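Local structure of endo-1,3-beta-glucanase, family GH16 (Zobellia galactanivorans, 4BPZ) at residues Phe10-Glu20 with Glu248-Gln256; Trp30-Asn38 with His49-Ser57. The protein probably hydrolyses internal 1,3-beta-glucosidic bonds of algal laminarin, using the calcium-binding family GH16 domain that makes up this chain. The protein carries 1 engineered substitution. All coordinates share one frame; numbering follows the deposited sequence.

Interaction 1. Residues Phe10-Glu20 with Glu248-Gln256; sequences FNTLVFSDEFE and EIDYVRIYQ. With CA (calcium ion), chain E.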
loop_
_atom_site.group_PDB
_atom_site.type_symbol
_atom_site.label_atom_id
_atom_site.label_comp_id
_atom_site.label_asym_id
_atom_site.label_seq_id
_atom_site.Cartn_x
_atom_site.Cartn_y
_atom_site.Cartn_z
ATOM N N PHE A 10 0.576 6.490 -21.092
ATOM C CA PHE A 10 0.057 7.208 -19.886
ATOM C C PHE A 10 0.995 8.384 -19.613
ATOM O O PHE A 10 2.067 8.209 -18.990
ATOM C CB PHE A 10 0.096 6.283 -18.758
ATOM C CG PHE A 10 -0.767 5.083 -18.867
ATOM C CD1 PHE A 10 -2.126 5.095 -18.522
ATOM C CD2 PHE A 10 -0.138 3.812 -19.231
ATOM C CE1 PHE A 10 -2.863 3.906 -18.522
ATOM C CE2 PHE A 10 -0.947 2.653 -19.212
ATOM C CZ PHE A 10 -2.232 2.732 -18.807
ATOM N N ASN A 11 0.659 9.555 -20.128
ATOM C CA ASN A 11 1.670 10.635 -20.163
ATOM C C ASN A 11 1.140 11.975 -19.549
ATOM O O ASN A 11 1.867 12.966 -19.608
ATOM C CB ASN A 11 2.208 10.819 -21.606
ATOM C CG ASN A 11 1.160 11.432 -22.507
ATOM O OD1 ASN A 11 -0.048 11.297 -22.294
ATOM N ND2 ASN A 11 1.621 12.165 -23.512
ATOM N N THR A 12 -0.111 12.025 -19.023
ATOM C CA THR A 12 -0.593 13.269 -18.385
ATOM C C THR A 12 -0.517 13.099 -16.850
ATOM O O THR A 12 -1.165 12.255 -16.309
ATOM C CB THR A 12 -2.059 13.519 -18.810
ATOM O OG1 THR A 12 -2.112 13.684 -20.210
ATOM C CG2 THR A 12 -2.677 14.696 -18.048
ATOM N N LEU A 13 0.350 13.884 -16.218
ATOM C CA LEU A 13 0.499 13.808 -14.793
ATOM C C LEU A 13 -0.752 14.307 -14.096
ATOM O O LEU A 13 -1.156 15.448 -14.332
ATOM C CB LEU A 13 1.745 14.587 -14.351
ATOM C CG LEU A 13 2.088 14.404 -12.806
ATOM C CD1 LEU A 13 2.624 13.037 -12.495
ATOM C CD2 LEU A 13 3.169 15.449 -12.519
ATOM N N VAL A 14 -1.374 13.502 -13.244
ATOM C CA VAL A 14 -2.611 13.874 -12.510
ATOM C C VAL A 14 -2.466 13.970 -11.044
ATOM O O VAL A 14 -3.304 14.618 -10.378
ATOM C CB VAL A 14 -3.824 12.968 -12.905
ATOM C CG1 VAL A 14 -4.121 13.172 -14.425
ATOM C CG2 VAL A 14 -3.533 11.495 -12.611
ATOM N N PHE A 15 -1.439 13.349 -10.466
ATOM C CA PHE A 15 -1.223 13.429 -9.029
ATOM C C PHE A 15 0.234 13.108 -8.799
ATOM O O PHE A 15 0.756 12.178 -9.402
ATOM C CB PHE A 15 -2.072 12.368 -8.285
ATOM C CG PHE A 15 -1.786 12.266 -6.800
ATOM C CD1 PHE A 15 -2.436 13.068 -5.855
ATOM C CD2 PHE A 15 -0.871 11.356 -6.355
ATOM C CE1 PHE A 15 -2.163 12.960 -4.469
ATOM C CE2 PHE A 15 -0.603 11.215 -4.964
ATOM C CZ PHE A 15 -1.295 11.974 -3.984
ATOM N N SER A 16 0.860 13.833 -7.836
ATOM C CA SER A 16 2.219 13.413 -7.458
ATOM C C SER A 16 2.570 13.974 -6.123
ATOM O O SER A 16 2.019 15.009 -5.683
ATOM C CB SER A 16 3.265 13.841 -8.475
ATOM O OG SER A 16 3.339 15.234 -8.546
ATOM N N ASP A 17 3.534 13.341 -5.514
ATOM C CA ASP A 17 4.202 13.938 -4.332
ATOM C C ASP A 17 5.682 13.609 -4.520
ATOM O O ASP A 17 6.054 12.425 -4.491
ATOM C CB ASP A 17 3.616 13.508 -2.973
ATOM C CG ASP A 17 4.057 14.468 -1.897
ATOM O OD1 ASP A 17 5.051 15.195 -2.081
ATOM O OD2 ASP A 17 3.359 14.419 -0.793
ATOM N N GLU A 18 6.530 14.619 -4.724
ATOM C CA GLU A 18 7.962 14.471 -4.797
ATOM C C GLU A 18 8.655 14.529 -3.413
ATOM O O GLU A 18 9.823 14.284 -3.311
ATOM C CB GLU A 18 8.557 15.584 -5.692
ATOM C CG GLU A 18 7.999 15.497 -7.115
ATOM C CD GLU A 18 8.363 14.286 -7.876
ATOM O OE1 GLU A 18 9.492 13.709 -7.782
ATOM O OE2 GLU A 18 7.512 13.894 -8.710
ATOM N N PHE A 19 7.866 14.839 -2.394
ATOM C CA PHE A 19 8.365 14.833 -1.024
ATOM C C PHE A 19 9.570 15.797 -0.835
ATOM O O PHE A 19 10.470 15.434 -0.024
ATOM C CB PHE A 19 8.667 13.393 -0.559
ATOM C CG PHE A 19 7.426 12.572 -0.484
ATOM C CD1 PHE A 19 6.374 12.920 0.361
ATOM C CD2 PHE A 19 7.289 11.486 -1.335
ATOM C CE1 PHE A 19 5.200 12.156 0.401
ATOM C CE2 PHE A 19 6.098 10.733 -1.335
ATOM C CZ PHE A 19 5.062 11.057 -0.462
ATOM N N GLU A 20 9.615 16.934 -1.498
ATOM C CA GLU A 20 10.751 17.826 -1.386
ATOM C C GLU A 20 10.564 18.811 -0.241
ATOM O O GLU A 20 11.497 19.673 -0.040
ATOM C CB GLU A 20 11.014 18.446 -2.793
ATOM C CG GLU A 20 11.525 17.402 -3.859
ATOM C CD GLU A 20 12.784 16.494 -3.523
ATOM O OE1 GLU A 20 13.703 17.179 -2.943
ATOM O OE2 GLU A 20 12.893 15.160 -3.845
ATOM N N GLU A 248 11.183 3.937 2.752
ATOM C CA GLU A 248 11.542 5.253 2.279
ATOM C C GLU A 248 11.078 5.415 0.841
ATOM O O GLU A 248 11.446 4.646 -0.044
ATOM C CB GLU A 248 13.055 5.432 2.355
ATOM C CG GLU A 248 13.437 6.834 2.007
ATOM C CD GLU A 248 14.916 7.140 2.089
ATOM O OE1 GLU A 248 15.716 6.198 2.087
ATOM O OE2 GLU A 248 15.273 8.323 2.127
ATOM N N ILE A 249 10.269 6.448 0.615
ATOM C CA ILE A 249 9.637 6.674 -0.696
ATOM C C ILE A 249 10.101 8.013 -1.247
ATOM O O ILE A 249 9.874 9.083 -0.674
ATOM C CB ILE A 249 8.077 6.612 -0.518
ATOM C CG1 ILE A 249 7.715 5.196 -0.128
ATOM C CG2 ILE A 249 7.429 7.047 -1.810
ATOM C CD1 ILE A 249 6.369 5.100 0.378
ATOM N N ASP A 250 10.794 7.977 -2.369
ATOM C CA ASP A 250 11.291 9.201 -3.032
ATOM C C ASP A 250 10.163 9.985 -3.678
ATOM O O ASP A 250 10.103 11.215 -3.605
ATOM C CB ASP A 250 12.365 8.768 -4.044
ATOM C CG ASP A 250 13.034 9.948 -4.706
ATOM O OD1 ASP A 250 13.072 11.063 -4.139
ATOM O OD2 ASP A 250 13.543 9.729 -5.836
ATOM N N TYR A 251 9.221 9.295 -4.336
ATOM C CA TYR A 251 8.133 9.994 -4.953
ATOM C C TYR A 251 6.983 8.972 -5.234
ATOM O O TYR A 251 7.225 7.778 -5.345
ATOM C CB TYR A 251 8.507 10.656 -6.316
ATOM C CG TYR A 251 9.115 9.801 -7.367
ATOM C CD1 TYR A 251 8.365 8.871 -8.095
ATOM C CD2 TYR A 251 10.491 9.921 -7.681
ATOM C CE1 TYR A 251 8.904 8.138 -9.138
ATOM C CE2 TYR A 251 11.047 9.180 -8.701
ATOM C CZ TYR A 251 10.280 8.304 -9.447
ATOM O OH TYR A 251 10.874 7.560 -10.406
ATOM N N VAL A 252 5.819 9.573 -5.393
ATOM C CA VAL A 252 4.617 8.878 -5.982
ATOM C C VAL A 252 4.217 9.724 -7.165
ATOM O O VAL A 252 4.036 10.946 -6.988
ATOM C CB VAL A 252 3.472 8.823 -4.948
ATOM C CG1 VAL A 252 2.198 8.267 -5.579
ATOM C CG2 VAL A 252 3.892 7.998 -3.746
ATOM N N ARG A 253 4.036 9.111 -8.330
ATOM C CA ARG A 253 3.542 9.835 -9.510
ATOM C C ARG A 253 2.418 8.993 -10.132
ATOM O O ARG A 253 2.557 7.786 -10.271
ATOM C CB ARG A 253 4.653 10.044 -10.536
ATOM C CG ARG A 253 5.814 10.921 -10.050
ATOM C CD ARG A 253 6.981 10.867 -10.965
ATOM N NE ARG A 253 8.066 11.674 -10.421
ATOM C CZ ARG A 253 9.326 11.588 -10.822
ATOM N NH1 ARG A 253 9.672 10.826 -11.815
ATOM N NH2 ARG A 253 10.223 12.331 -10.170
ATOM N N ILE A 254 1.344 9.676 -10.572
ATOM C CA ILE A 254 0.266 8.993 -11.249
ATOM C C ILE A 254 -0.012 9.761 -12.550
ATOM O O ILE A 254 -0.235 10.995 -12.519
ATOM C CB ILE A 254 -1.011 8.890 -10.378
ATOM C CG1 ILE A 254 -0.657 8.263 -9.030
ATOM C CG2 ILE A 254 -2.094 8.179 -11.145
ATOM C CD1 ILE A 254 -1.873 8.111 -8.063
ATOM N N TYR A 255 0.011 9.058 -13.654
ATOM C CA TYR A 255 -0.242 9.590 -14.931
ATOM C C TYR A 255 -1.527 8.953 -15.514
ATOM O O TYR A 255 -1.795 7.792 -15.283
ATOM C CB TYR A 255 0.911 9.273 -15.905
ATOM C CG TYR A 255 2.238 9.820 -15.516
ATOM C CD1 TYR A 255 3.068 9.111 -14.670
ATOM C CD2 TYR A 255 2.673 11.053 -15.995
ATOM C CE1 TYR A 255 4.333 9.589 -14.285
ATOM C CE2 TYR A 255 3.937 11.548 -15.644
ATOM C CZ TYR A 255 4.724 10.830 -14.775
ATOM O OH TYR A 255 5.960 11.335 -14.413
ATOM N N GLN A 256 -2.223 9.667 -16.383
ATOM C CA GLN A 256 -3.309 9.055 -17.148
ATOM C C GLN A 256 -3.174 9.291 -18.607
ATOM O O GLN A 256 -2.295 10.025 -19.014
ATOM C CB GLN A 256 -4.655 9.622 -16.636
ATOM C CG GLN A 256 -5.013 9.010 -15.298
ATOM C CD GLN A 256 -6.341 9.457 -14.736
ATOM O OE1 GLN A 256 -7.115 8.619 -14.165
ATOM N NE2 GLN A 256 -6.678 10.694 -14.844
ATOM O OXT GLN A 256 -3.991 8.666 -19.360
HETATM CA CA CA E . 11.757 12.979 -3.662
HETATM O O HOH W 1 11.528 13.259 -6.029
#

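Interaction 2. Residues Trp30-Asn38 with His49-Ser57; sequences WHYQVIPPN and HYTNRSENS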
loop_
_atom_site.group_PDB
_atom_site.type_symbol
_atom_site.label_atom_id
_atom_site.label_comp_id
_atom_site.label_asym_id
_atom_site.label_seq_id
_atom_site.Cartn_x
_atom_site.Cartn_y
_atom_site.Cartn_z
ATOM N N TRP A 30 -2.555 13.415 1.483
ATOM C CA TRP A 30 -2.483 12.146 2.210
ATOM C C TRP A 30 -3.392 12.174 3.388
ATOM O O TRP A 30 -3.390 13.156 4.179
ATOM C CB TRP A 30 -1.004 11.936 2.663
ATOM C CG TRP A 30 -0.057 11.843 1.532
ATOM C CD1 TRP A 30 0.831 12.798 1.184
ATOM C CD2 TRP A 30 0.018 10.803 0.535
ATOM N NE1 TRP A 30 1.502 12.477 0.055
ATOM C CE2 TRP A 30 0.997 11.240 -0.377
ATOM C CE3 TRP A 30 -0.656 9.588 0.313
ATOM C CZ2 TRP A 30 1.354 10.498 -1.506
ATOM C CZ3 TRP A 30 -0.297 8.864 -0.843
ATOM C CH2 TRP A 30 0.664 9.278 -1.705
ATOM N N HIS A 31 -4.136 11.093 3.585
ATOM C CA HIS A 31 -5.024 10.861 4.740
ATOM C C HIS A 31 -4.423 9.733 5.599
ATOM O O HIS A 31 -3.995 8.719 5.069
ATOM C CB HIS A 31 -6.372 10.385 4.163
ATOM C CG HIS A 31 -7.357 9.949 5.212
ATOM N ND1 HIS A 31 -8.014 10.809 6.016
ATOM C CD2 HIS A 31 -7.745 8.680 5.582
ATOM C CE1 HIS A 31 -8.800 10.124 6.849
ATOM N NE2 HIS A 31 -8.679 8.823 6.568
ATOM N N TYR A 32 -4.431 9.914 6.882
ATOM C CA TYR A 32 -3.987 8.854 7.809
ATOM C C TYR A 32 -5.128 7.994 8.247
ATOM O O TYR A 32 -6.194 8.500 8.633
ATOM C CB TYR A 32 -3.388 9.449 9.027
ATOM C CG TYR A 32 -2.034 10.066 8.844
ATOM C CD1 TYR A 32 -1.866 11.360 8.460
ATOM C CD2 TYR A 32 -0.898 9.233 9.008
ATOM C CE1 TYR A 32 -0.507 11.899 8.366
ATOM C CE2 TYR A 32 0.355 9.694 8.858
ATOM C CZ TYR A 32 0.563 10.996 8.678
ATOM O OH TYR A 32 1.864 11.518 8.561
ATOM N N GLN A 33 -4.885 6.684 8.300
ATOM C CA GLN A 33 -5.784 5.786 9.030
ATOM C C GLN A 33 -5.185 5.513 10.349
ATOM O O GLN A 33 -4.017 5.100 10.504
ATOM C CB GLN A 33 -5.954 4.500 8.231
ATOM C CG GLN A 33 -6.773 4.724 6.985
ATOM C CD GLN A 33 -7.068 3.393 6.274
ATOM O OE1 GLN A 33 -6.294 2.879 5.450
ATOM N NE2 GLN A 33 -8.239 2.778 6.614
ATOM N N VAL A 34 -6.006 5.644 11.391
ATOM C CA VAL A 34 -5.617 5.364 12.771
ATOM C C VAL A 34 -6.604 4.496 13.519
ATOM O O VAL A 34 -6.270 3.843 14.502
ATOM C CB VAL A 34 -5.312 6.639 13.627
ATOM C CG1 VAL A 34 -4.340 7.557 12.872
ATOM C CG2 VAL A 34 -6.579 7.415 13.990
ATOM N N ILE A 35 -7.872 4.480 13.076
ATOM C CA ILE A 35 -8.931 3.705 13.770
ATOM C C ILE A 35 -8.809 2.236 13.312
ATOM O O ILE A 35 -8.920 1.966 12.105
ATOM C CB ILE A 35 -10.318 4.210 13.415
ATOM C CG1 ILE A 35 -10.508 5.671 13.891
ATOM C CG2 ILE A 35 -11.387 3.313 14.052
ATOM C CD1 ILE A 35 -11.715 6.323 13.186
ATOM N N PRO A 36 -8.631 1.271 14.235
ATOM C CA PRO A 36 -8.508 -0.070 13.789
ATOM C C PRO A 36 -9.870 -0.541 13.295
ATOM O O PRO A 36 -10.938 -0.251 13.908
ATOM C CB PRO A 36 -8.131 -0.859 15.047
ATOM C CG PRO A 36 -7.758 0.159 16.080
ATOM C CD PRO A 36 -8.337 1.489 15.643
ATOM N N PRO A 37 -9.912 -1.335 12.205
ATOM C CA PRO A 37 -11.191 -1.720 11.576
ATOM C C PRO A 37 -11.809 -2.934 12.246
ATOM O O PRO A 37 -12.982 -3.179 11.955
ATOM C CB PRO A 37 -10.821 -2.118 10.149
ATOM C CG PRO A 37 -9.313 -2.526 10.268
ATOM C CD PRO A 37 -8.753 -1.594 11.314
ATOM N N ASN A 38 -11.099 -3.667 13.090
ATOM C CA ASN A 38 -11.548 -5.009 13.489
ATOM C C ASN A 38 -11.474 -5.108 15.016
ATOM O O ASN A 38 -10.528 -5.708 15.579
ATOM C CB ASN A 38 -10.665 -6.077 12.665
ATOM C CG ASN A 38 -10.657 -7.442 13.174
ATOM O OD1 ASN A 38 -11.688 -7.925 13.475
ATOM N ND2 ASN A 38 -9.440 -8.165 13.160
ATOM N N HIS A 49 -0.515 -0.908 15.787
ATOM C CA HIS A 49 -1.405 0.231 15.566
ATOM C C HIS A 49 -0.789 1.167 14.555
ATOM O O HIS A 49 0.417 1.286 14.441
ATOM C CB HIS A 49 -1.653 1.013 16.850
ATOM C CG HIS A 49 -2.802 0.492 17.669
ATOM N ND1 HIS A 49 -4.007 0.273 17.160
ATOM C CD2 HIS A 49 -2.873 0.182 19.022
ATOM C CE1 HIS A 49 -4.805 -0.195 18.138
ATOM N NE2 HIS A 49 -4.107 -0.223 19.263
ATOM N N TYR A 50 -1.675 1.836 13.835
ATOM C CA TYR A 50 -1.280 2.910 12.920
ATOM C C TYR A 50 -1.573 4.266 13.550
ATOM O O TYR A 50 -2.584 4.431 14.197
ATOM C CB TYR A 50 -2.002 2.750 11.577
ATOM C CG TYR A 50 -1.504 1.578 10.762
ATOM C CD1 TYR A 50 -0.159 1.480 10.395
ATOM C CD2 TYR A 50 -2.378 0.596 10.290
ATOM C CE1 TYR A 50 0.300 0.448 9.601
ATOM C CE2 TYR A 50 -1.932 -0.444 9.500
ATOM C CZ TYR A 50 -0.592 -0.509 9.143
ATOM O OH TYR A 50 -0.125 -1.521 8.330
ATOM N N THR A 51 -0.632 5.207 13.405
ATOM C CA THR A 51 -0.771 6.533 14.065
ATOM C C THR A 51 -0.431 7.568 13.036
ATOM O O THR A 51 0.182 7.320 11.994
ATOM C CB THR A 51 0.085 6.690 15.339
ATOM O OG1 THR A 51 1.360 7.271 15.027
ATOM C CG2 THR A 51 0.178 5.431 16.139
ATOM N N ASN A 52 -0.782 8.838 13.390
ATOM C CA ASN A 52 -0.405 9.953 12.527
ATOM C C ASN A 52 0.730 10.776 13.098
ATOM O O ASN A 52 0.942 11.912 12.699
ATOM C CB ASN A 52 -1.598 10.854 12.141
ATOM C CG ASN A 52 -2.059 11.753 13.247
ATOM O OD1 ASN A 52 -2.840 12.763 12.963
ATOM N ND2 ASN A 52 -1.659 11.562 14.400
ATOM N N ARG A 53 1.505 10.192 14.025
ATOM C CA ARG A 53 2.567 10.887 14.692
ATOM C C ARG A 53 3.820 10.937 13.909
ATOM O O ARG A 53 4.096 10.078 13.042
ATOM C CB ARG A 53 2.861 10.230 16.057
ATOM C CG ARG A 53 1.674 10.042 16.973
ATOM C CD ARG A 53 2.115 9.262 18.168
ATOM N NE ARG A 53 2.562 7.946 17.711
ATOM C CZ ARG A 53 3.399 7.138 18.363
ATOM N NH1 ARG A 53 3.808 7.389 19.589
ATOM N NH2 ARG A 53 3.863 6.042 17.764
ATOM N N SER A 54 4.683 11.892 14.227
ATOM C CA SER A 54 6.040 11.915 13.624
ATOM C C SER A 54 6.896 10.735 13.955
ATOM O O SER A 54 7.805 10.431 13.180
ATOM C CB SER A 54 6.870 13.154 13.974
ATOM O OG SER A 54 6.324 14.263 13.319
ATOM N N GLU A 55 6.546 9.975 15.006
ATOM C CA GLU A 55 7.258 8.706 15.217
ATOM C C GLU A 55 7.150 7.842 13.978
ATOM O O GLU A 55 8.118 7.109 13.651
ATOM C CB GLU A 55 6.589 7.945 16.350
ATOM C CG GLU A 55 7.105 8.265 17.746
ATOM C CD GLU A 55 6.561 9.536 18.351
ATOM O OE1 GLU A 55 5.792 10.274 17.721
ATOM O OE2 GLU A 55 6.932 9.801 19.544
ATOM N N ASN A 56 5.982 7.795 13.335
ATOM C CA ASN A 56 5.747 6.819 12.292
ATOM C C ASN A 56 5.732 7.277 10.898
ATOM O O ASN A 56 5.731 6.450 9.991
ATOM C CB ASN A 56 4.442 6.025 12.626
ATOM C CG ASN A 56 4.428 5.433 14.008
ATOM O OD1 ASN A 56 3.612 5.804 14.860
ATOM N ND2 ASN A 56 5.360 4.494 14.292
ATOM N N SER A 57 5.779 8.610 10.644
ATOM C CA SER A 57 5.914 9.080 9.296
ATOM C C SER A 57 6.396 10.467 9.332
ATOM O O SER A 57 6.044 11.283 10.216
ATOM C CB SER A 57 4.644 8.940 8.466
ATOM O OG SER A 57 3.611 9.723 9.058
HETATM O O HOH W 2 3.451 12.486 10.705
HETATM O O HOH W 3 -1.442 6.013 9.980
HETATM O O HOH W 4 -4.482 1.563 14.693
HETATM O O HOH W 5 -4.183 4.618 16.463
#

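Interaction 1. Residues Phe10-Glu20 with Glu248-Gln256
L13 lays its CD1 methyl over one face of the Y255 ring, 3.9 Å from the ring centroid and 19° off the normal, a CH-pi contact. The R253 guanidinium is engaged twice: E18 occupies its edge, and the Y251 ring lies flat against one face, R253 CZ being 3.5 Å above the ring plane. F19 turns an edge to the backbone of D250, its CD2 being 3.6 Å from D250 O.

The grip on E18 is side-on and nearly straight, R253 NE to E18 OE2 at 2.9 Å and R253 NH2 to E18 OE1 at 2.9 Å. E18 bends at chi2 (-65°) to bring its carboxylate back over the strand. R253 thus holds the carboxylate that accepts from the calcium-bound water, whose oxygen is 2.4 Å from the ion. Calcium is also held by E18 O, E20 OE2, both O and OD1 of D250, and G62 O; D250 OD2 salt-bridges R101. An alanine in place of R253 would probably leave the E18 carboxylate without its countercharge and free to turn, loosening its hold on that water.

The strands run antiparallel at 164°. V14 N bonds I254 O at 2.8 Å while F15 N reaches the same oxygen weakly, a classic beta bulge; N11 N (weakly) and T12 N (at 3.0 Å) likewise both address Q256 O, a second bulge.

On the face bearing F15, V252 and I254, F15 CD2 meets I254 CD1, and F15, V14 and I254 all touch F91 of strand 82-93. This pairs the chain's first strand with its last in the GH16 jelly-roll sandwich, calcium at one end; backbone bonds such as R253 with E99 add strand 96-103.

Interaction 2. Residues Trp30-Asn38 with His49-Ser57
Y32 and N52 meet face to methylene: CB of N52 sits over one face of the Y32 ring, 3.6 Å from its centroid and 16° off the normal, a CH-pi contact. Y32 has CG beside its own backbone N (chi1 -73°), which carries the ring across to the other segment. N52 instead holds CG between its backbone N and carbonyl carbon (chi1 75°); its CB faces the ring, and the amide plane stands nearly perpendicular to it.

At the far end of the ring, Y32 OH is hydrogen-bonded to S57 OG at 2.6 Å, the serine oxygen lying at the ring edge. A water 2.8 Å from Y32 OH donates to the carbonyls of N52 and S57, tying the hydroxyl to the backbone on both sides of the turn.

That turn is braced internally: T51 OG1 accepts from R53 N, an ST turn, and from R53 NE, while donating to N56 OD1. V34 CG1 lies against the backbone at T51 and N52, and CG of P36 meets the edge of the H49 imidazole, 3.6 Å from its CE1. H49 NE2 is anchored outside, on S78 O.

Between the backbones the polar link is made by solvent: one water donates to V34 O and Y50 O, another donates to V34 O at 2.9 Å and accepts from Y50 N. The Q33 amide is hydrogen-bonded to R86 and E123, both of the glycan pocket. The segments lead out of strands 30-32 and 48-50, which both pair with strand 82-93. The chemistry implies a contact held by water bridges and one phenol-serine hydrogen bond, with little direct backbone pairing.

Overall arrangement
Starting near the N terminus, segment 10-20 pairs with the last strand, so interaction 1 brings the two ends of the modelled chain together and closes a loop holding almost the entire domain. Interaction 2 is nested inside it and closes a short loop, with ten residues between its segments; the two do not cross. Their centres are 22 Å apart, yet they meet at W30: its NE1 lies 2.8 Å from D17 OD2, a probable hydrogen bond, that oxygen also bonding Y21 OH. Interaction 1 ties the calcium-bearing edge of the beta-sandwich; interaction 2 joins the chain running out of strands 30-32 and 48-50, near the glycan pocket. These pair with strand 82-93, which interaction 1 touches through side chains.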